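Long-range contacts in glutamate--cysteine ligase GshA (Methylobacillus flagellatus KT, PDB 3K1T), which probably acts as a ligase, putatively joining glutamate to cysteine to form gamma-glutamylcysteine: residues A46-R51 / V407-A412; G67-L72 / Y347-F352; E343-M348 / F357-T362. All coordinates share one frame; numbering follows the deposited sequence.

Interaction 1: residues A46-R51 / V407-A412; sequences ASVDLR and VVARLA. With SO4 (sulfate ion), chain B.
Val-48 and Leu-50 of strand 45-52 meet Val-408, Ala-409 and Ala-412 of helix 398-421. The tight part lies at Val-48. Its CG1 is anti to the backbone N (chi1 173°) and meets CB of Ala-412 at 3.8 Å. Its CG2 branch rests on the backbone O of Ala-409 at 3.7 Å. Ala-409 also offers its CB, 4.1 Å from Val-48 CB, and the CA atoms of these two residues come within 5.7 Å. Toward Leu-50 the contact is sparser. A single methyl pair carries it: Leu-50 CD2 crosses Val-408 obliquely and touches its CG1 at 3.8 Å. No hydrogen bond joins the segments; they bury 199 Å² together. The other face of the strand is polar. Ser-47 and Asp-49 point away from the helix, and Asp-49 is partly exposed. Ser-47 OG donates a hydrogen bond to sulfate O2 at 2.8 Å. Behind the contact, helix 210-226 packs on Val-408 and Leu-411. The axes of segments 46-51 and 407-412 run at 122°. This is alpha/beta layer packing, with a helix laid across the apolar face of an antiparallel sheet and a polar face that carries a bound sulfate on the other side.

Interaction 2: residues G67-L72 / Y347-F352; sequences GGFNNL and YMMDHF. With SO4 (sulfate ion), chain B.
Gly-67 and Gly-68 bring the loop after strand 57-63 to the hydroxyl of Tyr-347, on the strand that leads into a type II' turn of a beta hairpin. Gly-67 N donates to sulfate O4 at 2.8 Å. Gly-68 N makes a weak, bent hydrogen bond to Tyr-347 OH. The same hydroxyl also makes a weak bond to sulfate O2, at 2.6 Å. A short 3-10 turn follows at residues 69-71. Phe-69 and Tyr-347 form a T-shaped pair, planes at 86° and centroids 5.0 Å apart, with Tyr-347 CE2 over the centre of the Phe-69 ring. Selenomethionine Met-349 adds a lighter touch, its SE 4.4 Å from Phe-69 CE1. Helix 109-124 packs on Phe-69 through Leu-118 and Ile-121. Asn-71 O is hydrogen-bonded to Thr-381. Leu-72 then closes over one face of the tyrosine ring, its CG anti to the carbonyl carbon (chi1 -62°). Replacing Tyr-347 by an alanine would probably leave the face of Phe-69 and the methyl of Leu-72 without their aromatic partner and deprive Gly-68 N and the sulfate of the hydroxyl. Leu-72 CD2 makes a CH-pi contact, 4.2 Å from the Tyr-347 ring centroid and 25° off the ring normal.

Interaction 3: residues E343-M348 / F357-T362; sequences EPVIYM and FYRVHT. With SO4 (sulfate ion), chain B.
Glu-343 pairs with Arg-359, and Val-345 with Phe-357, through two backbone hydrogen bonds each. Glu-343 N donates to Arg-359 O, and Arg-359 N donates back to Glu-343 O at 2.8 Å. Val-345 N reaches Phe-357 O, and Phe-357 N returns the bond to Val-345 O. Between them, Pro-344 and Tyr-358 form a non-hydrogen-bonded pair, their CA atoms 4.2 Å apart. The proline's lack of an N-H therefore costs no bond between these strands. Tyr-358 CE1 packs on Pro-344 CD, while Tyr-358 OH is taken by Glu-335.

The carboxylate of Glu-343 has two partners on OE2. His-361 NE2 donates to the anti lone pair of OE2 at 2.7 Å, in the ring plane and nearly straight at 164°. Arg-51 adds a salt bridge. His-361 ND1 is held by Glu-368. These partners fix the imidazole at both nitrogens.

Arg-359, extended from CG to NE (chi2 -180°, chi3 -163°), turns its guanidinium toward the sulfate. NH2 gives a good bond to O1 at 2.9 Å, and the bonds from NH1 to O1 and from NH2 to O3 are weak. NH2 also forms a salt bridge with Asp-49. NE makes a weak bond to a water that bridges, again weakly, to Pro-344 O. In the conformer described, Val-345 CG2 lies over one face of the guanidinium, and Val-345 CB sits over the centre of the Phe-357 ring. Phe-357 CE1 touches Tyr-347 CE1 at 3.5 Å.

This is an antiparallel beta hairpin whose Val-345 and Arg-359 face lies beside a bound sulfate, consistent with a site for an anionic group.

All three contacts meet on one antiparallel sheet, where strand 340-349 lies between strands 45-52 and 352-361. Their centres are each about 11 Å apart. Interactions 2 and 3 share Tyr-347. Interaction 1 joins interaction 3 through Val-48 O and Ile-346 N, probably hydrogen-bonded at 2.8 Å. Ser-47 CB packs on CE1 of the shared Tyr-347 at 3.5 Å, so this touch ties interaction 1 to both others. Ala-46 O and Met-348 N, 2.9 Å apart, probably form a further hydrogen bond between interactions 1 and 2. One sulfate, probably from the crystallisation liquor, touches all three, and Asn-63 adds a further bond to it. The site may mark a pocket for a negatively charged group.

Interaction 1: residues A46-R51 / V407-A412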
loop_
_atom_site.group_PDB
_atom_site.type_symbol
_atom_site.label_atom_id
_atom_site.label_comp_id
_atom_site.label_asym_id
_atom_site.label_seq_id
_atom_site.Cartn_x
_atom_site.Cartn_y
_atom_site.Cartn_z
ATOM N N ALA A 46 6.670 -4.343 12.362
ATOM C CA ALA A 46 6.990 -3.769 13.660
ATOM C C ALA A 46 5.764 -3.140 14.288
ATOM O O ALA A 46 4.819 -2.731 13.588
ATOM C CB ALA A 46 8.104 -2.703 13.510
ATOM N N SER A 47 5.798 -3.011 15.605
ATOM C CA SER A 47 4.808 -2.203 16.312
ATOM C C SER A 47 5.501 -1.288 17.303
ATOM O O SER A 47 6.559 -1.647 17.878
ATOM C CB SER A 47 3.756 -3.055 17.019
ATOM O OG SER A 47 4.297 -3.819 18.061
ATOM N N VAL A 48 4.940 -0.085 17.483
ATOM C CA VAL A 48 5.503 0.866 18.418
ATOM C C VAL A 48 4.402 1.373 19.344
ATOM O O VAL A 48 3.354 1.831 18.860
ATOM C CB VAL A 48 6.186 2.066 17.684
ATOM C CG1 VAL A 48 6.628 3.150 18.686
ATOM C CG2 VAL A 48 7.381 1.581 16.853
ATOM N N ASP A 49 4.639 1.244 20.648
ATOM C CA ASP A 49 3.770 1.766 21.699
ATOM C C ASP A 49 4.127 3.233 21.940
ATOM O O ASP A 49 5.309 3.548 22.170
ATOM C CB ASP A 49 3.998 1.061 23.033
ATOM C CG ASP A 49 3.581 -0.418 23.042
ATOM O OD1 ASP A 49 3.166 -0.959 22.002
ATOM O OD2 ASP A 49 3.663 -1.047 24.140
ATOM N N LEU A 50 3.110 4.110 21.920
ATOM C CA LEU A 50 3.291 5.508 22.253
ATOM C C LEU A 50 2.525 5.877 23.525
ATOM O O LEU A 50 1.564 5.201 23.893
ATOM C CB LEU A 50 2.764 6.397 21.127
ATOM C CG LEU A 50 3.283 6.174 19.697
ATOM C CD1 LEU A 50 2.510 7.133 18.728
ATOM C CD2 LEU A 50 4.815 6.366 19.631
ATOM N N ARG A 51 2.952 6.971 24.151
ATOM C CA ARG A 51 2.179 7.650 25.183
ATOM C C ARG A 51 2.037 9.135 24.866
ATOM O O ARG A 51 3.015 9.825 24.556
ATOM C CB ARG A 51 2.736 7.431 26.580
ATOM C CG ARG A 51 2.466 6.015 27.084
ATOM C CD ARG A 51 2.820 5.896 28.555
ATOM N NE ARG A 51 2.179 4.734 29.135
ATOM C CZ ARG A 51 2.169 4.448 30.426
ATOM N NH1 ARG A 51 2.814 5.222 31.275
ATOM N NH2 ARG A 51 1.513 3.360 30.858
ATOM N N VAL A 407 3.965 9.534 12.574
ATOM C CA VAL A 407 5.298 10.134 12.450
ATOM C C VAL A 407 6.256 9.637 13.581
ATOM O O VAL A 407 7.373 9.151 13.324
ATOM C CB VAL A 407 5.225 11.671 12.428
ATOM C CG1 VAL A 407 6.631 12.285 12.629
ATOM C CG2 VAL A 407 4.568 12.184 11.129
ATOM N N VAL A 408 5.798 9.699 14.828
ATOM C CA VAL A 408 6.641 9.303 15.946
ATOM C C VAL A 408 6.900 7.790 15.881
ATOM O O VAL A 408 8.016 7.332 16.135
ATOM C CB VAL A 408 6.034 9.718 17.294
ATOM C CG1 VAL A 408 6.941 9.268 18.473
ATOM C CG2 VAL A 408 5.800 11.292 17.297
ATOM N N ALA A 409 5.903 7.024 15.462
ATOM C CA ALA A 409 6.115 5.567 15.275
ATOM C C ALA A 409 7.146 5.240 14.218
ATOM O O ALA A 409 7.988 4.353 14.420
ATOM C CB ALA A 409 4.797 4.847 14.957
ATOM N N ARG A 410 7.142 5.989 13.122
ATOM C CA ARG A 410 8.157 5.835 12.088
ATOM C C ARG A 410 9.574 6.308 12.523
ATOM O O ARG A 410 10.565 5.751 12.076
ATOM C CB ARG A 410 7.711 6.482 10.780
ATOM C CG ARG A 410 6.602 5.654 10.049
ATOM C CD ARG A 410 6.215 6.332 8.759
ATOM N NE ARG A 410 5.479 7.575 9.009
ATOM C CZ ARG A 410 5.416 8.608 8.147
ATOM N NH1 ARG A 410 5.975 8.558 6.933
ATOM N NH2 ARG A 410 4.715 9.669 8.451
ATOM N N LEU A 411 9.674 7.315 13.374
ATOM C CA LEU A 411 10.979 7.685 13.970
ATOM C C LEU A 411 11.522 6.541 14.808
ATOM O O LEU A 411 12.710 6.213 14.724
ATOM C CB LEU A 411 10.872 8.961 14.818
ATOM C CG LEU A 411 10.468 10.254 14.100
ATOM C CD1 LEU A 411 10.265 11.391 15.179
ATOM C CD2 LEU A 411 11.545 10.648 13.096
ATOM N N ALA A 412 10.657 5.937 15.619
ATOM C CA ALA A 412 11.063 4.772 16.440
ATOM C C ALA A 412 11.440 3.567 15.544
ATOM O O ALA A 412 12.386 2.842 15.827
ATOM C CB ALA A 412 9.947 4.398 17.430
HETATM S S SO4 B . 2.502 -6.024 20.239
HETATM O O1 SO4 B . 1.250 -5.714 20.890
HETATM O O2 SO4 B . 2.244 -5.467 18.948
HETATM O O3 SO4 B . 3.623 -5.354 20.858
HETATM O O4 SO4 B . 2.719 -7.487 20.179
#

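Interaction 2: residues G67-L72 / Y347-F352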
loop_
_atom_site.group_PDB
_atom_site.type_symbol
_atom_site.label_atom_id
_atom_site.label_comp_id
_atom_site.label_asym_id
_atom_site.label_seq_id
_atom_site.Cartn_x
_atom_site.Cartn_y
_atom_site.Cartn_z
ATOM N N GLY A 67 2.605 -9.075 17.932
ATOM C CA GLY A 67 1.739 -10.203 18.222
ATOM C C GLY A 67 0.266 -9.907 18.389
ATOM O O GLY A 67 -0.446 -10.678 19.012
ATOM N N GLY A 68 -0.191 -8.776 17.836
ATOM C CA GLY A 68 -1.568 -8.357 17.961
ATOM C C GLY A 68 -2.226 -8.077 16.601
ATOM O O GLY A 68 -3.091 -7.208 16.486
ATOM N N PHE A 69 -1.855 -8.838 15.578
ATOM C CA PHE A 69 -2.468 -8.679 14.234
ATOM C C PHE A 69 -3.972 -8.898 14.198
ATOM O O PHE A 69 -4.660 -8.369 13.326
ATOM C CB PHE A 69 -1.749 -9.564 13.187
ATOM C CG PHE A 69 -0.442 -8.983 12.742
ATOM C CD1 PHE A 69 -0.404 -8.040 11.731
ATOM C CD2 PHE A 69 0.740 -9.367 13.344
ATOM C CE1 PHE A 69 0.819 -7.467 11.344
ATOM C CE2 PHE A 69 1.957 -8.815 12.972
ATOM C CZ PHE A 69 2.003 -7.839 11.975
ATOM N N ASN A 70 -4.490 -9.671 15.132
ATOM C CA ASN A 70 -5.915 -9.910 15.209
ATOM C C ASN A 70 -6.709 -8.690 15.724
ATOM O O ASN A 70 -7.922 -8.689 15.663
ATOM C CB ASN A 70 -6.182 -11.091 16.126
ATOM C CG ASN A 70 -5.628 -10.903 17.543
ATOM O OD1 ASN A 70 -4.434 -10.725 17.729
ATOM N ND2 ASN A 70 -6.518 -10.996 18.559
ATOM N N ASN A 71 -5.998 -7.683 16.234
ATOM C CA ASN A 71 -6.622 -6.472 16.788
ATOM C C ASN A 71 -6.754 -5.352 15.786
ATOM O O ASN A 71 -7.295 -4.291 16.111
ATOM C CB ASN A 71 -5.808 -5.936 17.978
ATOM C CG ASN A 71 -5.662 -6.941 19.120
ATOM O OD1 ASN A 71 -6.549 -7.743 19.365
ATOM N ND2 ASN A 71 -4.553 -6.833 19.866
ATOM N N LEU A 72 -6.205 -5.557 14.587
ATOM C CA LEU A 72 -6.252 -4.565 13.535
ATOM C C LEU A 72 -7.644 -4.452 12.963
ATOM O O LEU A 72 -8.425 -5.408 12.953
ATOM C CB LEU A 72 -5.235 -4.872 12.409
ATOM C CG LEU A 72 -3.766 -4.861 12.851
ATOM C CD1 LEU A 72 -2.850 -5.225 11.689
ATOM C CD2 LEU A 72 -3.298 -3.502 13.500
ATOM N N TYR A 347 1.063 -0.064 14.157
ATOM C CA TYR A 347 1.590 -1.176 13.337
ATOM C C TYR A 347 2.127 -0.685 11.982
ATOM O O TYR A 347 1.479 0.135 11.283
ATOM C CB TYR A 347 0.484 -2.227 13.107
ATOM C CG TYR A 347 0.438 -3.276 14.176
ATOM C CD1 TYR A 347 0.359 -2.918 15.537
ATOM C CD2 TYR A 347 0.520 -4.623 13.858
ATOM C CE1 TYR A 347 0.364 -3.882 16.525
ATOM C CE2 TYR A 347 0.499 -5.603 14.843
ATOM C CZ TYR A 347 0.445 -5.225 16.176
ATOM O OH TYR A 347 0.490 -6.187 17.151
HETATM N N MSE A 348 3.286 -1.215 11.607
HETATM C CA MSE A 348 3.944 -0.950 10.354
HETATM C C MSE A 348 4.357 -2.236 9.678
HETATM O O MSE A 348 4.699 -3.207 10.356
HETATM C CB MSE A 348 5.155 -0.046 10.560
HETATM C CG MSE A 348 4.705 1.412 10.896
HETATM SE SE MSE A 348 5.977 2.358 12.027
HETATM C CE MSE A 348 5.810 1.228 13.595
HETATM N N MSE A 349 4.280 -2.242 8.352
HETATM C CA MSE A 349 4.908 -3.265 7.514
HETATM C C MSE A 349 5.751 -2.553 6.470
HETATM O O MSE A 349 5.331 -1.517 5.913
HETATM C CB MSE A 349 3.844 -4.190 6.906
HETATM C CG MSE A 349 3.015 -4.841 7.988
HETATM SE SE MSE A 349 1.863 -6.284 7.271
HETATM C CE MSE A 349 3.255 -7.625 7.297
ATOM N N ASP A 350 6.971 -3.027 6.263
ATOM C CA ASP A 350 7.995 -2.220 5.574
ATOM C C ASP A 350 7.986 -0.852 6.290
ATOM O O ASP A 350 7.841 -0.812 7.530
ATOM C CB ASP A 350 7.762 -2.128 4.049
ATOM C CG ASP A 350 8.926 -1.444 3.318
ATOM O OD1 ASP A 350 10.047 -1.871 3.510
ATOM O OD2 ASP A 350 8.733 -0.470 2.596
ATOM N N HIS A 351 8.083 0.272 5.576
ATOM C CA HIS A 351 8.087 1.569 6.294
ATOM C C HIS A 351 6.716 2.265 6.265
ATOM O O HIS A 351 6.642 3.489 6.392
ATOM C CB HIS A 351 9.193 2.487 5.768
ATOM C CG HIS A 351 9.155 2.732 4.278
ATOM N ND1 HIS A 351 10.116 2.227 3.416
ATOM C CD2 HIS A 351 8.285 3.433 3.508
ATOM C CE1 HIS A 351 9.837 2.626 2.182
ATOM N NE2 HIS A 351 8.739 3.364 2.210
ATOM N N PHE A 352 5.637 1.504 6.100
ATOM C CA PHE A 352 4.283 2.058 5.983
ATOM C C PHE A 352 3.470 1.776 7.233
ATOM O O PHE A 352 3.455 0.642 7.748
ATOM C CB PHE A 352 3.574 1.481 4.758
ATOM C CG PHE A 352 4.216 1.889 3.476
ATOM C CD1 PHE A 352 4.211 3.239 3.094
ATOM C CD2 PHE A 352 4.860 0.994 2.701
ATOM C CE1 PHE A 352 4.819 3.638 1.905
ATOM C CE2 PHE A 352 5.511 1.402 1.519
ATOM C CZ PHE A 352 5.496 2.726 1.147
HETATM S S SO4 B . 2.502 -6.024 20.239
HETATM O O1 SO4 B . 1.250 -5.714 20.890
HETATM O O2 SO4 B . 2.244 -5.467 18.948
HETATM O O3 SO4 B . 3.623 -5.354 20.858
HETATM O O4 SO4 B . 2.719 -7.487 20.179
#

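Interaction 3: residues E343-M348 / F357-T362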
loop_
_atom_site.group_PDB
_atom_site.type_symbol
_atom_site.label_atom_id
_atom_site.label_comp_id
_atom_site.label_asym_id
_atom_site.label_seq_id
_atom_site.Cartn_x
_atom_site.Cartn_y
_atom_site.Cartn_z
ATOM N N GLU A 343 -3.733 3.562 25.773
ATOM C CA GLU A 343 -2.503 3.985 25.146
ATOM C C GLU A 343 -2.319 3.273 23.806
ATOM O O GLU A 343 -2.599 2.085 23.700
ATOM C CB GLU A 343 -1.280 3.808 26.067
ATOM C CG GLU A 343 -1.076 2.411 26.686
ATOM C CD GLU A 343 -0.053 2.447 27.794
ATOM O OE1 GLU A 343 1.144 2.621 27.450
ATOM O OE2 GLU A 343 -0.437 2.338 28.992
ATOM N N PRO A 344 -1.868 4.006 22.781
ATOM C CA PRO A 344 -1.886 3.454 21.420
ATOM C C PRO A 344 -0.656 2.635 21.034
ATOM O O PRO A 344 0.467 2.868 21.524
ATOM C CB PRO A 344 -1.944 4.716 20.527
ATOM C CG PRO A 344 -1.182 5.721 21.356
ATOM C CD PRO A 344 -1.649 5.464 22.770
ATOM N N VAL A 345 -0.913 1.698 20.121
ATOM C CA VAL A 345 0.090 0.834 19.491
ATOM C C VAL A 345 -0.044 1.004 17.969
ATOM O O VAL A 345 -1.132 0.768 17.438
ATOM C CB VAL A 345 -0.189 -0.652 19.816
ATOM C CG1 VAL A 345 0.958 -1.546 19.288
ATOM C CG2 VAL A 345 -0.429 -0.865 21.307
ATOM N N ILE A 346 1.025 1.401 17.292
ATOM C CA ILE A 346 1.023 1.676 15.876
ATOM C C ILE A 346 1.736 0.524 15.143
ATOM O O ILE A 346 2.878 0.186 15.487
ATOM C CB ILE A 346 1.770 3.013 15.556
ATOM C CG1 ILE A 346 1.274 4.191 16.425
ATOM C CG2 ILE A 346 1.707 3.308 14.013
ATOM C CD1 ILE A 346 -0.125 4.381 16.460
ATOM N N TYR A 347 1.063 -0.064 14.157
ATOM C CA TYR A 347 1.590 -1.176 13.337
ATOM C C TYR A 347 2.127 -0.685 11.982
ATOM O O TYR A 347 1.479 0.135 11.283
ATOM C CB TYR A 347 0.484 -2.227 13.107
ATOM C CG TYR A 347 0.438 -3.276 14.176
ATOM C CD1 TYR A 347 0.359 -2.918 15.537
ATOM C CD2 TYR A 347 0.520 -4.623 13.858
ATOM C CE1 TYR A 347 0.364 -3.882 16.525
ATOM C CE2 TYR A 347 0.499 -5.603 14.843
ATOM C CZ TYR A 347 0.445 -5.225 16.176
ATOM O OH TYR A 347 0.490 -6.187 17.151
HETATM N N MSE A 348 3.286 -1.215 11.607
HETATM C CA MSE A 348 3.944 -0.950 10.354
HETATM C C MSE A 348 4.357 -2.236 9.678
HETATM O O MSE A 348 4.699 -3.207 10.356
HETATM C CB MSE A 348 5.155 -0.046 10.560
HETATM C CG MSE A 348 4.705 1.412 10.896
HETATM SE SE MSE A 348 5.977 2.358 12.027
HETATM C CE MSE A 348 5.810 1.228 13.595
ATOM N N PHE A 357 -3.999 -0.237 17.374
ATOM C CA PHE A 357 -5.043 -0.368 18.345
ATOM C C PHE A 357 -4.643 0.298 19.642
ATOM O O PHE A 357 -3.478 0.527 19.872
ATOM C CB PHE A 357 -5.421 -1.856 18.563
ATOM C CG PHE A 357 -4.296 -2.713 19.061
ATOM C CD1 PHE A 357 -3.453 -3.370 18.160
ATOM C CD2 PHE A 357 -4.102 -2.902 20.410
ATOM C CE1 PHE A 357 -2.436 -4.182 18.605
ATOM C CE2 PHE A 357 -3.065 -3.713 20.900
ATOM C CZ PHE A 357 -2.212 -4.350 19.985
ATOM N N TYR A 358 -5.631 0.639 20.471
ATOM C CA TYR A 358 -5.359 1.051 21.845
ATOM C C TYR A 358 -5.319 -0.132 22.815
ATOM O O TYR A 358 -6.142 -1.042 22.718
ATOM C CB TYR A 358 -6.450 1.986 22.332
ATOM C CG TYR A 358 -6.363 3.415 21.827
ATOM C CD1 TYR A 358 -5.527 4.316 22.444
ATOM C CD2 TYR A 358 -7.155 3.862 20.760
ATOM C CE1 TYR A 358 -5.484 5.648 22.044
ATOM C CE2 TYR A 358 -7.113 5.224 20.351
ATOM C CZ TYR A 358 -6.275 6.091 21.007
ATOM O OH TYR A 358 -6.221 7.436 20.633
ATOM N N ARG A 359 -4.410 -0.064 23.774
ATOM C CA ARG A 359 -4.448 -0.931 24.952
ATOM C C ARG A 359 -5.264 -0.182 26.008
ATOM O O ARG A 359 -4.816 0.847 26.511
ATOM C CB ARG A 359 -3.055 -1.189 25.506
ATOM C CG ARG A 359 -2.037 -1.795 24.507
ATOM C CD ARG A 359 -0.687 -2.011 25.172
ATOM N NE ARG A 359 0.383 -2.187 24.178
ATOM C CZ ARG A 359 0.572 -3.285 23.439
ATOM N NH1 ARG A 359 -0.183 -4.352 23.630
ATOM N NH2 ARG A 359 1.538 -3.321 22.515
ATOM N N VAL A 360 -6.432 -0.725 26.331
ATOM C CA VAL A 360 -7.348 -0.128 27.279
ATOM C C VAL A 360 -7.156 -0.897 28.576
ATOM O O VAL A 360 -7.471 -2.096 28.669
ATOM C CB VAL A 360 -8.820 -0.157 26.764
ATOM C CG1 VAL A 360 -9.828 0.471 27.816
ATOM C CG2 VAL A 360 -8.977 0.536 25.396
ATOM N N HIS A 361 -6.580 -0.227 29.556
ATOM C CA HIS A 361 -6.235 -0.851 30.845
ATOM C C HIS A 361 -7.444 -1.505 31.511
ATOM O O HIS A 361 -8.524 -0.908 31.594
ATOM C CB HIS A 361 -5.652 0.174 31.842
ATOM C CG HIS A 361 -4.314 0.724 31.469
ATOM N ND1 HIS A 361 -3.401 1.137 32.416
ATOM C CD2 HIS A 361 -3.764 1.013 30.267
ATOM C CE1 HIS A 361 -2.354 1.659 31.814
ATOM N NE2 HIS A 361 -2.526 1.551 30.509
ATOM N N THR A 362 -7.254 -2.736 31.996
ATOM C CA THR A 362 -8.289 -3.411 32.788
ATOM C C THR A 362 -8.269 -2.964 34.255
ATOM O O THR A 362 -9.294 -2.969 34.895
ATOM C CB THR A 362 -8.179 -4.952 32.709
ATOM O OG1 THR A 362 -6.871 -5.328 33.103
ATOM C CG2 THR A 362 -8.399 -5.455 31.290
HETATM S S SO4 B . 2.502 -6.024 20.239
HETATM O O1 SO4 B . 1.250 -5.714 20.890
HETATM O O2 SO4 B . 2.244 -5.467 18.948
HETATM O O3 SO4 B . 3.623 -5.354 20.858
HETATM O O4 SO4 B . 2.719 -7.487 20.179
HETATM O O HOH W 1 0.607 0.703 23.799
#